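Local coordinates for protein membrane-anchored mycosin mycp1 (Mycobacterium thermoresistibile, PDB 4HVL) that probably cleaves peptide bonds as a membrane-anchored, subtilisin-like serine protease serving the type VII (ESX-1) secretion system, at residues A198-A203 with P253-V258; N208-A213 with A335-R340. One frame throughout, in Å; residues are numbered along the deposited sequence.

In the fold
Of the elements joined here, helix 194-206 comes first along the chain and leads into strand 210-214 of the central parallel sheet; contacts 1 and 2 each take their first segment from this helix-strand pair. Contact 1 closes after 49 intervening residues, when 253-258 leads into strand 256-261 beside strand 210-214. Contact 2 closes later, across 121 residues, with helix 334-343. The two closures therefore cross. They meet in the sheet, where V258 N lies 2.8 Å from A213 O, a probable hydrogen bond. Contact 1 ties helix 194-206 to the start of strand 256-261 on one face of the sheet; contact 2 sets helix 334-343 against the other.

Contact 1 of 2, residues A198-A203 with P253-V258. With IMD (imidazole), chain K.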
loop_
_atom_site.group_PDB
_atom_site.type_symbol
_atom_site.label_atom_id
_atom_site.label_comp_id
_atom_site.label_asym_id
_atom_site.label_seq_id
_atom_site.Cartn_x
_atom_site.Cartn_y
_atom_site.Cartn_z
ATOM N N ALA A 198 -7.199 -15.251 -5.632
ATOM C CA ALA A 198 -8.648 -15.405 -5.612
ATOM C C ALA A 198 -9.289 -14.258 -4.835
ATOM O O ALA A 198 -10.355 -13.753 -5.234
ATOM C CB ALA A 198 -9.038 -16.747 -5.017
ATOM N N ALA A 199 -8.647 -13.825 -3.745
ATOM C CA ALA A 199 -9.181 -12.736 -2.928
ATOM C C ALA A 199 -9.143 -11.423 -3.689
ATOM O O ALA A 199 -10.098 -10.664 -3.651
ATOM C CB ALA A 199 -8.418 -12.610 -1.628
ATOM N N VAL A 200 -8.042 -11.161 -4.392
ATOM C CA VAL A 200 -7.908 -9.928 -5.161
ATOM C C VAL A 200 -8.978 -9.905 -6.235
ATOM O O VAL A 200 -9.682 -8.892 -6.415
ATOM C CB VAL A 200 -6.488 -9.799 -5.780
ATOM C CG1 VAL A 200 -6.408 -8.601 -6.700
ATOM C CG2 VAL A 200 -5.419 -9.646 -4.688
ATOM N N ASN A 201 -9.136 -11.034 -6.932
ATOM C CA ASN A 201 -10.180 -11.174 -7.958
ATOM C C ASN A 201 -11.584 -10.908 -7.427
ATOM O O ASN A 201 -12.368 -10.235 -8.087
ATOM C CB ASN A 201 -10.119 -12.562 -8.587
ATOM C CG ASN A 201 -11.101 -12.734 -9.741
ATOM O OD1 ASN A 201 -10.990 -12.078 -10.761
ATOM N ND2 ASN A 201 -12.055 -13.636 -9.579
ATOM N N TYR A 202 -11.898 -11.466 -6.257
ATOM C CA TYR A 202 -13.195 -11.276 -5.592
ATOM C C TYR A 202 -13.417 -9.797 -5.260
ATOM O O TYR A 202 -14.484 -9.246 -5.551
ATOM C CB TYR A 202 -13.187 -12.151 -4.344
ATOM C CG TYR A 202 -14.326 -12.074 -3.339
ATOM C CD1 TYR A 202 -15.410 -12.928 -3.422
ATOM C CD2 TYR A 202 -14.249 -11.211 -2.255
ATOM C CE1 TYR A 202 -16.410 -12.898 -2.472
ATOM C CE2 TYR A 202 -15.233 -11.164 -1.302
ATOM C CZ TYR A 202 -16.311 -12.015 -1.407
ATOM O OH TYR A 202 -17.284 -11.960 -0.461
ATOM N N ALA A 203 -12.412 -9.145 -4.682
ATOM C CA ALA A 203 -12.521 -7.721 -4.366
ATOM C C ALA A 203 -12.805 -6.878 -5.601
ATOM O O ALA A 203 -13.680 -6.005 -5.588
ATOM C CB ALA A 203 -11.260 -7.210 -3.667
ATOM N N PRO A 253 -2.628 -6.771 -13.829
ATOM C CA PRO A 253 -3.353 -5.509 -13.625
ATOM C C PRO A 253 -4.592 -5.608 -12.741
ATOM O O PRO A 253 -5.364 -4.635 -12.643
ATOM C CB PRO A 253 -3.735 -5.112 -15.050
ATOM C CG PRO A 253 -3.928 -6.422 -15.761
ATOM C CD PRO A 253 -3.030 -7.428 -15.090
ATOM N N LEU A 254 -4.801 -6.749 -12.090
ATOM C CA LEU A 254 -5.895 -6.845 -11.108
ATOM C C LEU A 254 -5.735 -5.811 -10.019
ATOM O O LEU A 254 -6.715 -5.288 -9.509
ATOM C CB LEU A 254 -5.938 -8.222 -10.435
ATOM C CG LEU A 254 -6.579 -9.360 -11.174
ATOM C CD1 LEU A 254 -6.778 -10.509 -10.179
ATOM C CD2 LEU A 254 -7.900 -8.935 -11.788
ATOM N N VAL A 255 -4.482 -5.566 -9.651
ATOM C CA VAL A 255 -4.110 -4.511 -8.738
ATOM C C VAL A 255 -3.264 -3.494 -9.507
ATOM O O VAL A 255 -2.599 -3.823 -10.488
ATOM C CB VAL A 255 -3.281 -5.042 -7.533
ATOM C CG1 VAL A 255 -3.968 -6.216 -6.835
ATOM C CG2 VAL A 255 -1.862 -5.412 -7.943
ATOM N N LEU A 256 -3.295 -2.256 -9.053
ATOM C CA LEU A 256 -2.319 -1.251 -9.479
ATOM C C LEU A 256 -1.193 -1.150 -8.424
ATOM O O LEU A 256 -1.395 -0.722 -7.282
ATOM C CB LEU A 256 -3.004 0.096 -9.681
ATOM C CG LEU A 256 -2.126 1.307 -10.005
ATOM C CD1 LEU A 256 -1.333 1.024 -11.276
ATOM C CD2 LEU A 256 -2.962 2.570 -10.148
ATOM N N THR A 257 -0.003 -1.552 -8.836
ATOM C CA THR A 257 1.151 -1.603 -7.972
ATOM C C THR A 257 1.983 -0.338 -8.124
ATOM O O THR A 257 2.317 0.073 -9.237
ATOM C CB THR A 257 1.971 -2.863 -8.306
ATOM O OG1 THR A 257 1.179 -4.004 -7.986
ATOM C CG2 THR A 257 3.296 -2.914 -7.537
ATOM N N VAL A 258 2.306 0.274 -6.983
ATOM C CA VAL A 258 2.862 1.614 -6.944
ATOM C C VAL A 258 4.289 1.635 -6.370
ATOM O O VAL A 258 4.518 1.299 -5.189
ATOM C CB VAL A 258 1.968 2.566 -6.107
ATOM C CG1 VAL A 258 2.411 4.016 -6.257
ATOM C CG2 VAL A 258 0.511 2.406 -6.504
HETATM N N1 IMD K . -9.500 -5.615 -13.711
HETATM C C2 IMD K . -8.223 -5.354 -13.414
HETATM N N3 IMD K . -8.190 -4.290 -12.582
HETATM C C4 IMD K . -9.450 -3.895 -12.342
HETATM C C5 IMD K . -10.281 -4.717 -13.074
#
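Helix 198-203 passes the turn that leads into strand 256-261, and the nearest pair of CA atoms, N201 and L254, is 6.9 Å apart. The contact is apolar and centres on V200. Its CG1 points away from the backbone N (chi1 174°) and reaches segment 253-258, where it touches V255 CG1 at 3.4 Å, closer than two methyl groups normally come, and L254 CB at 3.8 Å. The V200 and V255 side chains meet at about a right angle. L254 runs at a slant to V200 and brings CD1 to 4.0 Å from N201 N, while CD2 lies 3.9 Å from C2 of a bound imidazole, probably a crystallisation component. That imidazole gives a weak hydrogen bond from N3 to P253 O (2.8 Å), bent to 122° at the hydrogen. The OD1 of N201 bonds ND1 of H205, a zinc-binding residue of this protein, without its metal on this chain in the model. I7 touches both N201 and L254. I166 of helix 154-171 packs on V200 and V211 of strand 210-214 on V255, helices against a parallel sheet as in the subtilisin fold.

Contact 2 of 2, residues N208-A213 with A335-R340; sequences NAVVIA and AQVINR
Helix 334-343 lies on one face of the central parallel sheet, where V337 and I338 meet V210 of strand 210-214. The short axes of 210-213 and 335-340 approach to 8.8 Å and run at 43° to each other, the strand and helix pointing in broadly similar directions. V210 divides its two branches between neighbouring helix residues. CG2 sits against the branch point of V337, 3.9 Å from V337 CB and 4.0 Å from V337 CG1, and the side chains cross obliquely. CG1, held opposite the backbone N by a chi1 of 163°, faces the end of I338. The separation of V210 CG1 and I338 CD1, 3.2 Å, is unusually short; with the I338 chi1 of -92°, away from a staggered value, it makes the exact placement of that methyl doubtful. Two positions along the strand, I212 sends CD1 to within 4.1 Å of I338 CD1, and I212 and I338 pass each other running in opposing senses. Helix 311-328 shares this face: V318 and S319 touch I212, while I325 and R326 touch V337. S312, predicted to be the charge-relay serine, lies at its N-terminal end. The packing of helices on both faces of a seven-stranded parallel sheet is characteristic of the subtilisin fold; here helix 334-343 follows the serine-bearing helix in the chain and packs beside it.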
loop_
_atom_site.group_PDB
_atom_site.type_symbol
_atom_site.label_atom_id
_atom_site.label_comp_id
_atom_site.label_asym_id
_atom_site.label_seq_id
_atom_site.Cartn_x
_atom_site.Cartn_y
_atom_site.Cartn_z
ATOM N N ASN A 208 -16.626 -4.831 -6.592
ATOM C CA ASN A 208 -16.501 -3.479 -7.173
ATOM C C ASN A 208 -15.465 -2.574 -6.478
ATOM O O ASN A 208 -15.687 -1.358 -6.334
ATOM C CB ASN A 208 -17.892 -2.786 -7.192
ATOM C CG ASN A 208 -17.863 -1.404 -7.841
ATOM O OD1 ASN A 208 -17.311 -1.240 -8.929
ATOM N ND2 ASN A 208 -18.465 -0.393 -7.167
ATOM N N ALA A 209 -14.349 -3.155 -6.041
ATOM C CA ALA A 209 -13.325 -2.396 -5.331
ATOM C C ALA A 209 -12.064 -2.242 -6.146
ATOM O O ALA A 209 -11.638 -3.146 -6.865
ATOM C CB ALA A 209 -12.994 -3.036 -3.991
ATOM N N VAL A 210 -11.475 -1.069 -6.026
ATOM C CA VAL A 210 -10.194 -0.780 -6.645
ATOM C C VAL A 210 -9.169 -1.254 -5.648
ATOM O O VAL A 210 -9.283 -0.891 -4.482
ATOM C CB VAL A 210 -10.002 0.724 -6.838
ATOM C CG1 VAL A 210 -8.525 1.052 -7.089
ATOM C CG2 VAL A 210 -10.881 1.215 -7.974
ATOM N N VAL A 211 -8.198 -2.058 -6.081
ATOM C CA VAL A 211 -7.138 -2.513 -5.180
ATOM C C VAL A 211 -5.802 -1.911 -5.565
ATOM O O VAL A 211 -5.372 -2.064 -6.675
ATOM C CB VAL A 211 -7.009 -4.057 -5.148
ATOM C CG1 VAL A 211 -5.968 -4.461 -4.120
ATOM C CG2 VAL A 211 -8.348 -4.689 -4.784
ATOM N N ILE A 212 -5.149 -1.254 -4.618
ATOM C CA ILE A 212 -3.847 -0.619 -4.829
ATOM C C ILE A 212 -2.823 -1.337 -3.939
ATOM O O ILE A 212 -3.089 -1.588 -2.766
ATOM C CB ILE A 212 -3.877 0.865 -4.449
ATOM C CG1 ILE A 212 -5.003 1.628 -5.161
ATOM C CG2 ILE A 212 -2.541 1.510 -4.735
ATOM C CD1 ILE A 212 -4.989 1.616 -6.687
ATOM N N ALA A 213 -1.662 -1.674 -4.496
ATOM C CA ALA A 213 -0.622 -2.360 -3.731
ATOM C C ALA A 213 0.715 -1.612 -3.764
ATOM O O ALA A 213 1.106 -1.051 -4.791
ATOM C CB ALA A 213 -0.416 -3.778 -4.253
ATOM N N ALA A 335 -11.465 -1.168 -13.191
ATOM C CA ALA A 335 -10.517 -1.174 -14.327
ATOM C C ALA A 335 -10.362 0.230 -14.914
ATOM O O ALA A 335 -9.265 0.659 -15.236
ATOM C CB ALA A 335 -10.943 -2.153 -15.420
ATOM N N GLN A 336 -11.473 0.935 -15.069
ATOM C CA GLN A 336 -11.445 2.266 -15.654
ATOM C C GLN A 336 -10.792 3.270 -14.697
ATOM O O GLN A 336 -10.121 4.196 -15.144
ATOM C CB GLN A 336 -12.858 2.722 -16.025
ATOM C CG GLN A 336 -13.478 1.960 -17.192
ATOM C CD GLN A 336 -14.964 2.251 -17.342
ATOM O OE1 GLN A 336 -15.723 2.275 -16.360
ATOM N NE2 GLN A 336 -15.379 2.493 -18.558
ATOM N N VAL A 337 -10.961 3.089 -13.385
ATOM C CA VAL A 337 -10.311 3.994 -12.434
ATOM C C VAL A 337 -8.800 3.905 -12.584
ATOM O O VAL A 337 -8.116 4.899 -12.797
ATOM C CB VAL A 337 -10.717 3.707 -10.970
ATOM C CG1 VAL A 337 -9.917 4.582 -10.005
ATOM C CG2 VAL A 337 -12.210 3.961 -10.764
ATOM N N ILE A 338 -8.301 2.691 -12.492
ATOM C CA ILE A 338 -6.890 2.391 -12.617
ATOM C C ILE A 338 -6.337 2.868 -13.936
ATOM O O ILE A 338 -5.246 3.426 -13.975
ATOM C CB ILE A 338 -6.660 0.858 -12.509
ATOM C CG1 ILE A 338 -6.378 0.467 -11.078
ATOM C CG2 ILE A 338 -5.455 0.380 -13.314
ATOM C CD1 ILE A 338 -7.314 1.037 -10.075
ATOM N N ASN A 339 -7.057 2.597 -15.020
ATOM C CA ASN A 339 -6.559 2.945 -16.350
ATOM C C ASN A 339 -6.459 4.462 -16.506
ATOM O O ASN A 339 -5.548 4.967 -17.160
ATOM C CB ASN A 339 -7.426 2.325 -17.456
ATOM C CG ASN A 339 -7.196 0.823 -17.625
ATOM O OD1 ASN A 339 -6.166 0.267 -17.224
ATOM N ND2 ASN A 339 -8.158 0.166 -18.217
ATOM N N ARG A 340 -7.370 5.176 -15.848
ATOM C CA ARG A 340 -7.357 6.621 -15.837
ATOM C C ARG A 340 -6.121 7.139 -15.084
ATOM O O ARG A 340 -5.460 8.090 -15.533
ATOM C CB ARG A 340 -8.640 7.142 -15.195
ATOM C CG ARG A 340 -8.776 8.656 -15.175
ATOM C CD ARG A 340 -8.727 9.204 -16.604
ATOM N NE ARG A 340 -8.854 10.648 -16.622
ATOM C CZ ARG A 340 -8.825 11.398 -17.722
ATOM N NH1 ARG A 340 -8.678 10.832 -18.915
ATOM N NH2 ARG A 340 -8.944 12.723 -17.626
#